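Local structure of cephalosporin acylase (Bacillus halodurans, 2NLZ) at residues P269-L274 / V315-M321; R397-F401 / K415-I421; V309-Y314 / P348-T352. The protein is probably an N-terminal nucleophile (Ntn) hydrolase of the gamma-glutamyltranspeptidase family that cleaves amide-linked acyl groups, such as those of cephalosporins. The protein carries 1 engineered substitution. All coordinates share one frame; numbering follows the deposited sequence.

The three contacts lie close together in a gamma-glutamyltranspeptidase-type Ntn-hydrolase chain, with helix 294-314 and the loops beside it as their common ground. Contacts 1 and 2 have centres about 10 Å apart, contacts 1 and 3 about 13 Å, and contacts 2 and 3 about 17 Å. Along the chain, contacts 1 and 3 alternate: 269-274 comes first, then 309-314 running into 315-321, then 348-352; the two segments of contact 2 come last. Contact 1 is joined to contact 2 by the Glu317-Arg416 salt bridge and by a probable backbone hydrogen bond from His419 N to Asn270 O, and Tyr418 of contact 2 also packs on Gly311 of contact 3. The cluster thereby shows how loops distant in sequence are tied around one helix end.

Contact 1: P269-L274 / V315-M321; sequences PNGQGL and VTEPSDM
Asn270 and Thr316 bring two irregular backbones to 4.7 Å between CA atoms, and the link between them is weak: Asn270 N reaches Thr316 O over 3.1 Å with a bent N-H...O angle of 133°. The site is a loop-loop junction in the gamma-glutamyltranspeptidase fold, where the connection between strand 262-266 and helix 274-283 packs on the chain as it leaves helix 294-314. Val315, the first residue to depart from helical geometry, is the apolar wedge. With CG1 anti to the backbone N (chi1 171°), that branch is set against Gly271 O and the Pro269 ring, while CG2 lies 3.9 Å from Leu274 CG. Leu274 also rests on Val325 and Leu328, so the apolar packing continues into helix 325-328. Thr316 and Glu317 turn their side chains from the junction; Glu317 pairs with Arg416 and Thr316 OG1 bonds to Asn409. Asn270 in turn uses OD1 to receive Asn86 ND2. Beyond Glu317, overlapping turns, with Asp320 N bonded to Glu317 O and Met321 N to Pro318 O, bring the chain back toward Pro269. The Met321 side chain then crosses the proline at roughly a right angle, its SD 3.4 Å from Pro269 CB.

Contact 2: R397-F401 / K415-I421; sequences RGHNF and KRTYHTI
Arg397 reaches from a short 3-10 segment along the extended strip 415-421, and most of its side chain lies over His419, with Thr417 at the near end and Thr420 at the tip. CB points toward the strip; CG, anti to the backbone N (chi1 -173°), lies 3.8 Å from Thr417 CG2. Bends at chi2 and chi3 then lay the chain over His419: CD stands above the imidazole face, 3.7 Å from its centroid, and NE follows near the rim. The guanidinium stacks on the same ring, planes 19° apart. At the tip NH1 donates to Thr420 OG1 at 2.9 Å, nearly straight at 172° and in the guanidinium plane, and NH2 gives a weak bond to a water that also contacts Thr420 OG1. An alanine here is likely to leave the His419 face uncovered and Thr420 OG1 without its arginine donor. Further back, Thr417 CB sits over the centre of the Phe401 ring, a CH-pi contact of 3.5 Å, while Lys415 O meets the ring edge at CZ; Thr417 OG1 bonds to Asn409. His419 also has Asp71 as a weak partner. Stack and in-plane NH1 bond together fix the rotation of the buried guanidinium.

Contact 3: V309-Y314 / P348-T352; sequences VDGMKY and PEPGT
The last turns of helix 294-314 are held here against the loop that leads from helix 331-338 toward strand 359-365. In gamma-glutamyltranspeptidase relatives, the chain before the equivalent strand is where self-cleavage releases the nucleophilic threonine, so the loop is probably part of the approach to that region. Asp310 and Pro350 have the nearest backbones, 4.9 Å apart at CA, and two polar grips fasten the same glycine beyond them. Gly351 N donates to Asp310 OD1 at 2.8 Å with an angle of 151°, arriving at the syn lone pair, on the side of the other carboxylate oxygen. One helical turn further on, Tyr314 OH gives a weak bond to Gly351 O, 2.8 Å away and near the plane of the ring. Both peptide groups of the glycine are thus engaged, one through its N-H and the other through its carbonyl. Tyr314 has CG anti to its carbonyl carbon (chi1 -57°), a turn that carries the phenol to the loop, while Lys313 CG covers the centre of one ring face.

Apolar packing continues the joint on the Val309 side. The two methyls part between two prolines: CG2 meets Pro348 CB at 3.6 Å, the two side chains crossing at about a right angle, and CG1 touches Pro350 CG at 3.8 Å. Lys313 CB borders the Pro350 ring at the more exposed margin.

The second oxygen of Asp310 is held from helix 331-338, by Tyr333 OH and a salt bridge to Arg337, which also bonds Glu349 O. Glu278 OE2 lies close to OD2 and would probably raise the cost of a second negative charge, which Arg337 and the Gly351 N-H are likely to offset, so one aspartate couples two helices and the loop.

Contact 1: P269-L274 / V315-M321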
ATOM      1  N   PRO D 269       7.394  29.913 -28.446  1.00 30.91           N
ATOM      2  CA  PRO D 269       8.403  29.235 -29.250  1.00 32.72           C
ATOM      3  C   PRO D 269       9.816  29.804 -29.270  1.00 34.62           C
ATOM      4  O   PRO D 269      10.042  30.987 -28.989  1.00 26.63           O
ATOM      5  CB  PRO D 269       7.783  29.254 -30.632  1.00 33.65           C
ATOM      6  CG  PRO D 269       6.371  28.970 -30.338  1.00 32.73           C
ATOM      7  CD  PRO D 269       6.066  29.743 -29.067  1.00 32.17           C
ATOM      8  N   ASN D 270      10.719  28.935 -29.716  1.00 40.98           N
ATOM      9  CA  ASN D 270      12.039  28.748 -29.142  1.00 33.27           C
ATOM     10  C   ASN D 270      11.797  27.707 -28.022  1.00 34.84           C
ATOM     11  O   ASN D 270      12.203  26.559 -28.151  1.00 34.14           O
ATOM     12  CB  ASN D 270      12.649  30.066 -28.638  1.00 27.99           C
ATOM     13  CG  ASN D 270      14.144  29.953 -28.297  1.00 40.58           C
ATOM     14  OD1 ASN D 270      14.711  30.871 -27.708  1.00 50.82           O
ATOM     15  ND2 ASN D 270      14.779  28.838 -28.662  1.00 22.87           N
ATOM     16  N   GLY D 271      11.063  28.089 -26.975  1.00 32.25           N
ATOM     17  CA  GLY D 271      10.694  27.175 -25.886  1.00 30.31           C
ATOM     18  C   GLY D 271       9.548  26.250 -26.252  1.00 38.01           C
ATOM     19  O   GLY D 271       8.705  26.592 -27.087  1.00 38.83           O
ATOM     20  N   GLN D 272       9.510  25.080 -25.609  1.00 36.14           N
ATOM     21  CA  GLN D 272       8.578  24.004 -25.987  1.00 30.29           C
ATOM     22  C   GLN D 272       7.266  23.978 -25.191  1.00 30.30           C
ATOM     23  O   GLN D 272       6.488  23.020 -25.300  1.00 34.64           O
ATOM     24  CB  GLN D 272       9.268  22.625 -25.928  1.00 30.84           C
ATOM     25  CG  GLN D 272       9.524  22.077 -24.515  1.00 36.89           C
ATOM     26  CD  GLN D 272       9.834  20.594 -24.494  1.00 35.67           C
ATOM     27  OE1 GLN D 272      10.649  20.139 -23.703  1.00 29.52           O
ATOM     28  NE2 GLN D 272       9.169  19.831 -25.348  1.00 37.15           N
ATOM     29  N   GLY D 273       7.015  25.032 -24.414  1.00 27.37           N
ATOM     30  CA  GLY D 273       5.810  25.128 -23.589  1.00 31.45           C
ATOM     31  C   GLY D 273       4.524  24.996 -24.379  1.00 38.33           C
ATOM     32  O   GLY D 273       3.502  24.543 -23.864  1.00 40.11           O
ATOM     33  N   LEU D 274       4.593  25.405 -25.642  1.00 39.45           N
ATOM     34  CA  LEU D 274       3.546  25.209 -26.632  1.00 40.27           C
ATOM     35  C   LEU D 274       2.866  23.837 -26.518  1.00 41.90           C
ATOM     36  O   LEU D 274       1.642  23.740 -26.606  1.00 38.74           O
ATOM     37  CB  LEU D 274       4.181  25.355 -28.018  1.00 40.28           C
ATOM     38  CG  LEU D 274       3.336  25.655 -29.246  1.00 30.21           C
ATOM     39  CD1 LEU D 274       2.559  24.435 -29.710  1.00 46.01           C
ATOM     40  CD2 LEU D 274       2.423  26.790 -28.911  1.00 46.99           C
ATOM     41  N   VAL D 315       8.029  23.570 -33.616  1.00 39.45           N
ATOM     42  CA  VAL D 315       8.582  24.565 -32.682  1.00 34.14           C
ATOM     43  C   VAL D 315      10.094  24.740 -32.802  1.00 35.99           C
ATOM     44  O   VAL D 315      10.865  23.790 -32.656  1.00 39.03           O
ATOM     45  CB  VAL D 315       8.165  24.312 -31.211  1.00 32.36           C
ATOM     46  CG1 VAL D 315       8.929  25.218 -30.256  1.00 28.44           C
ATOM     47  CG2 VAL D 315       6.664  24.529 -31.039  1.00 26.94           C
ATOM     48  N   THR D 316      10.479  25.979 -33.095  1.00 37.18           N
ATOM     49  CA  THR D 316      11.865  26.416 -33.198  1.00 31.68           C
ATOM     50  C   THR D 316      11.891  27.953 -33.131  1.00 31.76           C
ATOM     51  O   THR D 316      10.864  28.575 -32.837  1.00 32.23           O
ATOM     52  CB  THR D 316      12.501  25.938 -34.513  1.00 27.50           C
ATOM     53  OG1 THR D 316      13.853  26.403 -34.581  1.00 23.51           O
ATOM     54  CG2 THR D 316      11.722  26.459 -35.715  1.00 27.82           C
ATOM     55  N   GLU D 317      13.052  28.555 -33.389  1.00 32.19           N
ATOM     56  CA  GLU D 317      13.156  30.012 -33.576  1.00 36.27           C
ATOM     57  C   GLU D 317      11.981  30.548 -34.420  1.00 37.28           C
ATOM     58  O   GLU D 317      11.811  30.125 -35.568  1.00 42.52           O
ATOM     59  CB  GLU D 317      14.492  30.364 -34.252  1.00 28.73           C
ATOM     60  CG  GLU D 317      14.645  31.822 -34.675  1.00 40.03           C
ATOM     61  CD  GLU D 317      15.055  32.718 -33.528  1.00 46.17           C
ATOM     62  OE1 GLU D 317      14.283  33.644 -33.193  1.00 42.99           O
ATOM     63  OE2 GLU D 317      16.141  32.491 -32.953  1.00 34.50           O
ATOM     64  N   PRO D 318      11.171  31.470 -33.850  1.00 41.30           N
ATOM     65  CA  PRO D 318       9.913  31.968 -34.436  1.00 48.71           C
ATOM     66  C   PRO D 318       9.970  32.266 -35.936  1.00 54.18           C
ATOM     67  O   PRO D 318       9.023  31.951 -36.657  1.00 48.88           O
ATOM     68  CB  PRO D 318       9.655  33.253 -33.654  1.00 48.38           C
ATOM     69  CG  PRO D 318      10.215  32.964 -32.313  1.00 44.85           C
ATOM     70  CD  PRO D 318      11.439  32.104 -32.545  1.00 39.95           C
ATOM     71  N   SER D 319      11.080  32.844 -36.389  1.00 59.01           N
ATOM     72  CA  SER D 319      11.264  33.217 -37.790  1.00 57.73           C
ATOM     73  C   SER D 319      11.370  32.005 -38.719  1.00 59.03           C
ATOM     74  O   SER D 319      10.922  32.059 -39.862  1.00 61.32           O
ATOM     75  CB  SER D 319      12.504  34.098 -37.935  1.00 55.09           C
ATOM     76  OG  SER D 319      12.548  35.091 -36.930  1.00 67.22           O
ATOM     77  N   ASP D 320      11.951  30.915 -38.221  1.00 60.94           N
ATOM     78  CA  ASP D 320      12.126  29.695 -39.011  1.00 59.38           C
ATOM     79  C   ASP D 320      10.943  28.738 -38.878  1.00 56.31           C
ATOM     80  O   ASP D 320      10.980  27.641 -39.441  1.00 57.93           O
ATOM     81  CB  ASP D 320      13.428  28.968 -38.632  1.00 60.33           C
ATOM     82  CG  ASP D 320      14.679  29.673 -39.153  1.00 69.11           C
ATOM     83  OD1 ASP D 320      15.464  29.037 -39.885  1.00 75.18           O
ATOM     84  OD2 ASP D 320      14.887  30.859 -38.829  1.00 80.81           O
ATOM     85  N   MET D 321       9.903  29.150 -38.148  1.00 54.32           N
ATOM     86  CA  MET D 321       8.718  28.304 -37.931  1.00 55.10           C
ATOM     87  C   MET D 321       7.820  28.232 -39.162  1.00 62.02           C
ATOM     88  O   MET D 321       7.521  29.251 -39.786  1.00 63.37           O
ATOM     89  CB  MET D 321       7.916  28.757 -36.708  1.00 55.20           C
ATOM     90  CG  MET D 321       8.491  28.267 -35.385  1.00 45.25           C
ATOM     91  SD  MET D 321       7.494  28.657 -33.938  1.00 37.58           S
ATOM     92  CE  MET D 321       5.932  27.865 -34.345  1.00 35.80           C
TER

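Contact 2: R397-F401 / K415-I421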
ATOM      1  N   ARG D 397      23.318  22.771 -25.260  1.00 25.86           N
ATOM      2  CA  ARG D 397      22.000  23.047 -25.867  1.00 21.17           C
ATOM      3  C   ARG D 397      21.889  22.874 -27.383  1.00 24.24           C
ATOM      4  O   ARG D 397      20.840  22.485 -27.870  1.00 24.01           O
ATOM      5  CB  ARG D 397      21.522  24.443 -25.467  1.00 23.91           C
ATOM      6  CG  ARG D 397      20.109  24.780 -25.902  1.00 24.30           C
ATOM      7  CD  ARG D 397      19.089  23.754 -25.442  1.00 18.57           C
ATOM      8  NE  ARG D 397      19.066  23.599 -23.994  1.00 25.37           N
ATOM      9  CZ  ARG D 397      18.145  22.897 -23.347  1.00 32.18           C
ATOM     10  NH1 ARG D 397      17.170  22.289 -24.025  1.00 33.93           N
ATOM     11  NH2 ARG D 397      18.195  22.810 -22.021  1.00 30.68           N
ATOM     12  N   GLY D 398      22.968  23.135 -28.115  1.00 23.54           N
ATOM     13  CA  GLY D 398      22.991  22.967 -29.568  1.00 27.36           C
ATOM     14  C   GLY D 398      22.760  21.548 -30.060  1.00 35.07           C
ATOM     15  O   GLY D 398      22.491  21.332 -31.245  1.00 33.61           O
ATOM     16  N   HIS D 399      22.854  20.580 -29.148  1.00 34.14           N
ATOM     17  CA  HIS D 399      22.548  19.182 -29.445  1.00 33.95           C
ATOM     18  C   HIS D 399      21.086  18.977 -29.885  1.00 37.48           C
ATOM     19  O   HIS D 399      20.772  17.989 -30.553  1.00 37.65           O
ATOM     20  CB  HIS D 399      22.882  18.313 -28.234  1.00 34.94           C
ATOM     21  CG  HIS D 399      22.640  16.850 -28.441  1.00 39.12           C
ATOM     22  ND1 HIS D 399      23.569  16.021 -29.030  1.00 44.57           N
ATOM     23  CD2 HIS D 399      21.581  16.067 -28.124  1.00 51.13           C
ATOM     24  CE1 HIS D 399      23.093  14.790 -29.068  1.00 47.59           C
ATOM     25  NE2 HIS D 399      21.889  14.792 -28.526  1.00 59.32           N
ATOM     26  N   ASN D 400      20.215  19.923 -29.529  1.00 32.24           N
ATOM     27  CA  ASN D 400      18.792  19.891 -29.894  1.00 35.13           C
ATOM     28  C   ASN D 400      18.510  20.194 -31.369  1.00 36.61           C
ATOM     29  O   ASN D 400      17.433  19.870 -31.881  1.00 36.07           O
ATOM     30  CB  ASN D 400      17.987  20.859 -29.014  1.00 37.23           C
ATOM     31  CG  ASN D 400      17.443  20.206 -27.755  1.00 39.13           C
ATOM     32  OD1 ASN D 400      16.788  19.162 -27.812  1.00 47.79           O
ATOM     33  ND2 ASN D 400      17.700  20.830 -26.609  1.00 36.78           N
ATOM     34  N   PHE D 401      19.470  20.829 -32.038  1.00 42.40           N
ATOM     35  CA  PHE D 401      19.332  21.192 -33.445  1.00 43.41           C
ATOM     36  C   PHE D 401      19.265  19.955 -34.329  1.00 44.87           C
ATOM     37  O   PHE D 401      19.941  18.961 -34.072  1.00 47.09           O
ATOM     38  CB  PHE D 401      20.522  22.042 -33.901  1.00 41.01           C
ATOM     39  CG  PHE D 401      20.415  23.512 -33.557  1.00 39.73           C
ATOM     40  CD1 PHE D 401      19.441  24.313 -34.143  1.00 36.75           C
ATOM     41  CD2 PHE D 401      21.328  24.102 -32.687  1.00 30.50           C
ATOM     42  CE1 PHE D 401      19.357  25.663 -33.848  1.00 39.10           C
ATOM     43  CE2 PHE D 401      21.256  25.455 -32.387  1.00 33.57           C
ATOM     44  CZ  PHE D 401      20.264  26.237 -32.966  1.00 36.72           C
ATOM     45  N   LYS D 415      20.996  31.115 -34.838  1.00 42.61           N
ATOM     46  CA  LYS D 415      19.633  30.687 -34.567  1.00 41.38           C
ATOM     47  C   LYS D 415      19.600  30.035 -33.189  1.00 38.22           C
ATOM     48  O   LYS D 415      20.560  29.376 -32.800  1.00 38.82           O
ATOM     49  CB  LYS D 415      19.206  29.694 -35.645  1.00 40.86           C
ATOM     50  CG  LYS D 415      17.850  29.040 -35.439  1.00 44.60           C
ATOM     51  CD  LYS D 415      17.637  27.931 -36.458  1.00 38.49           C
ATOM     52  CE  LYS D 415      16.191  27.503 -36.516  1.00 41.49           C
ATOM     53  NZ  LYS D 415      16.001  26.350 -37.410  1.00 37.16           N
ATOM     54  N   ARG D 416      18.525  30.224 -32.432  1.00 36.65           N
ATOM     55  CA  ARG D 416      18.383  29.463 -31.189  1.00 44.96           C
ATOM     56  C   ARG D 416      17.393  28.309 -31.360  1.00 43.28           C
ATOM     57  O   ARG D 416      16.402  28.430 -32.089  1.00 36.29           O
ATOM     58  CB  ARG D 416      18.038  30.365 -30.004  1.00 43.39           C
ATOM     59  CG  ARG D 416      16.870  31.256 -30.258  1.00 36.72           C
ATOM     60  CD  ARG D 416      17.172  32.686 -29.875  1.00 30.68           C
ATOM     61  NE  ARG D 416      16.085  33.549 -30.326  1.00 37.48           N
ATOM     62  CZ  ARG D 416      15.320  34.275 -29.517  1.00 38.97           C
ATOM     63  NH1 ARG D 416      15.534  34.263 -28.204  1.00 50.23           N
ATOM     64  NH2 ARG D 416      14.348  35.022 -30.019  1.00 37.50           N
ATOM     65  N   THR D 417      17.690  27.188 -30.701  1.00 40.51           N
ATOM     66  CA  THR D 417      16.985  25.930 -30.957  1.00 37.60           C
ATOM     67  C   THR D 417      15.734  25.714 -30.110  1.00 39.90           C
ATOM     68  O   THR D 417      15.520  26.405 -29.106  1.00 43.69           O
ATOM     69  CB  THR D 417      17.905  24.716 -30.727  1.00 34.18           C
ATOM     70  OG1 THR D 417      17.157  23.513 -30.930  1.00 22.79           O
ATOM     71  CG2 THR D 417      18.479  24.734 -29.316  1.00 26.44           C
ATOM     72  N   TYR D 418      14.919  24.754 -30.554  1.00 34.53           N
ATOM     73  CA  TYR D 418      13.904  24.105 -29.742  1.00 34.09           C
ATOM     74  C   TYR D 418      14.493  23.872 -28.360  1.00 35.01           C
ATOM     75  O   TYR D 418      15.520  23.198 -28.217  1.00 37.51           O
ATOM     76  CB  TYR D 418      13.528  22.770 -30.397  1.00 39.75           C
ATOM     77  CG  TYR D 418      12.474  21.946 -29.689  1.00 33.17           C
ATOM     78  CD1 TYR D 418      12.817  21.056 -28.680  1.00 32.18           C
ATOM     79  CD2 TYR D 418      11.134  22.027 -30.059  1.00 34.60           C
ATOM     80  CE1 TYR D 418      11.854  20.296 -28.035  1.00 41.57           C
ATOM     81  CE2 TYR D 418      10.161  21.268 -29.425  1.00 41.25           C
ATOM     82  CZ  TYR D 418      10.529  20.403 -28.413  1.00 44.33           C
ATOM     83  OH  TYR D 418       9.572  19.644 -27.783  1.00 40.00           O
ATOM     84  N   HIS D 419      13.840  24.441 -27.349  1.00 31.64           N
ATOM     85  CA  HIS D 419      14.359  24.444 -25.981  1.00 32.79           C
ATOM     86  C   HIS D 419      13.418  23.688 -25.055  1.00 29.83           C
ATOM     87  O   HIS D 419      12.213  23.898 -25.103  1.00 33.70           O
ATOM     88  CB  HIS D 419      14.528  25.883 -25.492  1.00 29.29           C
ATOM     89  CG  HIS D 419      15.798  26.117 -24.741  1.00 25.84           C
ATOM     90  ND1 HIS D 419      15.962  25.746 -23.424  1.00 34.66           N
ATOM     91  CD2 HIS D 419      16.964  26.687 -25.119  1.00 32.04           C
ATOM     92  CE1 HIS D 419      17.175  26.079 -23.023  1.00 41.44           C
ATOM     93  NE2 HIS D 419      17.806  26.650 -24.033  1.00 34.55           N
ATOM     94  N   THR D 420      13.974  22.819 -24.214  1.00 26.91           N
ATOM     95  CA  THR D 420      13.163  21.943 -23.353  1.00 26.78           C
ATOM     96  C   THR D 420      12.720  22.575 -22.036  1.00 25.27           C
ATOM     97  O   THR D 420      11.671  22.229 -21.491  1.00 25.75           O
ATOM     98  CB  THR D 420      13.899  20.635 -23.023  1.00 31.17           C
ATOM     99  OG1 THR D 420      15.178  20.935 -22.437  1.00 20.59           O
ATOM    100  CG2 THR D 420      14.063  19.794 -24.284  1.00 25.98           C
ATOM    101  N   ILE D 421      13.562  23.466 -21.527  1.00 29.47           N
ATOM    102  CA  ILE D 421      13.304  24.266 -20.354  1.00 27.23           C
ATOM    103  C   ILE D 421      12.040  25.109 -20.507  1.00 31.19           C
ATOM    104  O   ILE D 421      11.949  25.960 -21.401  1.00 39.50           O
ATOM    105  CB  ILE D 421      14.464  25.217 -20.178  1.00 29.07           C
ATOM    106  CG1 ILE D 421      15.631  24.542 -19.499  1.00 18.89           C
ATOM    107  CG2 ILE D 421      14.098  26.416 -19.340  1.00 46.98           C
ATOM    108  CD1 ILE D 421      16.717  25.570 -19.305  1.00 44.19           C
TER
HETATM  109  O   HOH W   1      16.842  20.211 -20.411  1.00  8.66           O

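Contact 3: V309-Y314 / P348-T352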
ATOM      1  N   VAL D 309       4.268  15.523 -30.885  1.00 35.27           N
ATOM      2  CA  VAL D 309       4.819  15.299 -32.220  1.00 36.62           C
ATOM      3  C   VAL D 309       4.597  16.534 -33.101  1.00 33.06           C
ATOM      4  O   VAL D 309       5.342  16.779 -34.059  1.00 35.27           O
ATOM      5  CB  VAL D 309       4.291  14.011 -32.873  1.00 34.85           C
ATOM      6  CG1 VAL D 309       5.271  13.537 -33.935  1.00 56.07           C
ATOM      7  CG2 VAL D 309       4.166  12.929 -31.844  1.00 33.09           C
ATOM      8  N   ASP D 310       3.591  17.326 -32.746  1.00 25.49           N
ATOM      9  CA  ASP D 310       3.394  18.628 -33.359  1.00 25.28           C
ATOM     10  C   ASP D 310       4.474  19.579 -32.934  1.00 30.82           C
ATOM     11  O   ASP D 310       5.127  20.184 -33.779  1.00 42.24           O
ATOM     12  CB  ASP D 310       2.038  19.211 -32.987  1.00 23.30           C
ATOM     13  CG  ASP D 310       0.938  18.694 -33.864  1.00 34.20           C
ATOM     14  OD1 ASP D 310       1.253  18.121 -34.930  1.00 37.76           O
ATOM     15  OD2 ASP D 310      -0.238  18.859 -33.498  1.00 28.20           O
ATOM     16  N   GLY D 311       4.666  19.703 -31.626  1.00 31.65           N
ATOM     17  CA  GLY D 311       5.695  20.586 -31.072  1.00 33.17           C
ATOM     18  C   GLY D 311       7.093  20.258 -31.566  1.00 39.24           C
ATOM     19  O   GLY D 311       7.894  21.158 -31.811  1.00 40.77           O
ATOM     20  N   MET D 312       7.379  18.966 -31.731  1.00 36.35           N
ATOM     21  CA  MET D 312       8.691  18.522 -32.205  1.00 44.55           C
ATOM     22  C   MET D 312       8.891  18.803 -33.687  1.00 41.83           C
ATOM     23  O   MET D 312      10.022  18.984 -34.145  1.00 42.83           O
ATOM     24  CB  MET D 312       8.905  17.038 -31.904  1.00 45.96           C
ATOM     25  CG  MET D 312       9.738  16.776 -30.669  1.00 45.57           C
ATOM     26  SD  MET D 312       9.271  15.204 -29.941  1.00 59.82           S
ATOM     27  CE  MET D 312      10.877  14.525 -29.491  1.00 71.39           C
ATOM     28  N   LYS D 313       7.786  18.841 -34.426  1.00 43.86           N
ATOM     29  CA  LYS D 313       7.818  19.116 -35.855  1.00 46.04           C
ATOM     30  C   LYS D 313       7.988  20.615 -36.113  1.00 41.44           C
ATOM     31  O   LYS D 313       8.813  21.021 -36.935  1.00 43.19           O
ATOM     32  CB  LYS D 313       6.536  18.584 -36.523  1.00 55.41           C
ATOM     33  CG  LYS D 313       6.384  18.887 -38.018  1.00 60.62           C
ATOM     34  CD  LYS D 313       7.143  17.899 -38.910  1.00 80.54           C
ATOM     35  CE  LYS D 313       7.057  18.278 -40.399  1.00 75.57           C
ATOM     36  NZ  LYS D 313       5.650  18.281 -40.933  1.00 69.33           N
ATOM     37  N   TYR D 314       7.228  21.434 -35.390  1.00 32.39           N
ATOM     38  CA  TYR D 314       7.079  22.836 -35.760  1.00 36.39           C
ATOM     39  C   TYR D 314       7.824  23.866 -34.902  1.00 37.17           C
ATOM     40  O   TYR D 314       8.199  24.922 -35.413  1.00 36.91           O
ATOM     41  CB  TYR D 314       5.590  23.206 -35.852  1.00 38.64           C
ATOM     42  CG  TYR D 314       4.802  22.353 -36.822  1.00 38.80           C
ATOM     43  CD1 TYR D 314       5.041  22.415 -38.200  1.00 44.14           C
ATOM     44  CD2 TYR D 314       3.811  21.490 -36.369  1.00 40.05           C
ATOM     45  CE1 TYR D 314       4.314  21.627 -39.099  1.00 44.79           C
ATOM     46  CE2 TYR D 314       3.081  20.698 -37.255  1.00 49.31           C
ATOM     47  CZ  TYR D 314       3.338  20.770 -38.614  1.00 46.09           C
ATOM     48  OH  TYR D 314       2.609  19.980 -39.471  1.00 51.76           O
ATOM     49  N   PRO D 348       1.399   8.160 -32.760  1.00 80.73           N
ATOM     50  CA  PRO D 348       1.268   9.610 -32.904  1.00 81.55           C
ATOM     51  C   PRO D 348       1.985  10.202 -34.123  1.00 84.69           C
ATOM     52  O   PRO D 348       3.164   9.927 -34.345  1.00 86.31           O
ATOM     53  CB  PRO D 348       1.870  10.139 -31.602  1.00 77.74           C
ATOM     54  CG  PRO D 348       2.868   9.117 -31.202  1.00 74.03           C
ATOM     55  CD  PRO D 348       2.471   7.799 -31.814  1.00 81.28           C
ATOM     56  N   GLU D 349       1.261  11.006 -34.902  1.00 88.86           N
ATOM     57  CA  GLU D 349       1.797  11.657 -36.101  1.00 93.89           C
ATOM     58  C   GLU D 349       1.503  13.161 -36.070  1.00 94.93           C
ATOM     59  O   GLU D 349       0.520  13.579 -35.462  1.00 97.47           O
ATOM     60  CB  GLU D 349       1.198  11.030 -37.370  1.00 97.09           C
ATOM     61  CG  GLU D 349       1.550   9.557 -37.616  1.00100.18           C
ATOM     62  CD  GLU D 349       3.010   9.322 -37.990  1.00 99.76           C
ATOM     63  OE1 GLU D 349       3.686  10.254 -38.471  1.00102.11           O
ATOM     64  OE2 GLU D 349       3.485   8.184 -37.807  1.00 97.29           O
ATOM     65  N   PRO D 350       2.358  13.982 -36.712  1.00 93.26           N
ATOM     66  CA  PRO D 350       2.130  15.423 -36.776  1.00 91.82           C
ATOM     67  C   PRO D 350       0.893  15.798 -37.586  1.00 90.28           C
ATOM     68  O   PRO D 350       0.424  15.005 -38.396  1.00 92.00           O
ATOM     69  CB  PRO D 350       3.382  15.945 -37.487  1.00 94.18           C
ATOM     70  CG  PRO D 350       4.385  14.872 -37.363  1.00 93.83           C
ATOM     71  CD  PRO D 350       3.609  13.608 -37.391  1.00 96.75           C
ATOM     72  N   GLY D 351       0.379  17.003 -37.365  1.00 90.57           N
ATOM     73  CA  GLY D 351      -0.826  17.473 -38.044  1.00 92.12           C
ATOM     74  C   GLY D 351      -0.562  18.529 -39.101  1.00 96.60           C
ATOM     75  O   GLY D 351       0.346  18.383 -39.918  1.00 97.21           O
ATOM     76  N   THR D 352      -1.357  19.601 -39.066  1.00102.15           N
ATOM     77  CA  THR D 352      -1.362  20.649 -40.098  1.00101.71           C
ATOM     78  C   THR D 352      -1.859  21.996 -39.516  1.00100.35           C
ATOM     79  O   THR D 352      -1.955  22.138 -38.302  1.00 94.27           O
ATOM     80  CB  THR D 352      -2.251  20.217 -41.296  1.00104.47           C
ATOM     81  OG1 THR D 352      -3.291  19.342 -40.839  1.00104.29           O
ATOM     82  CG2 THR D 352      -1.419  19.511 -42.373  1.00 98.47           C
TER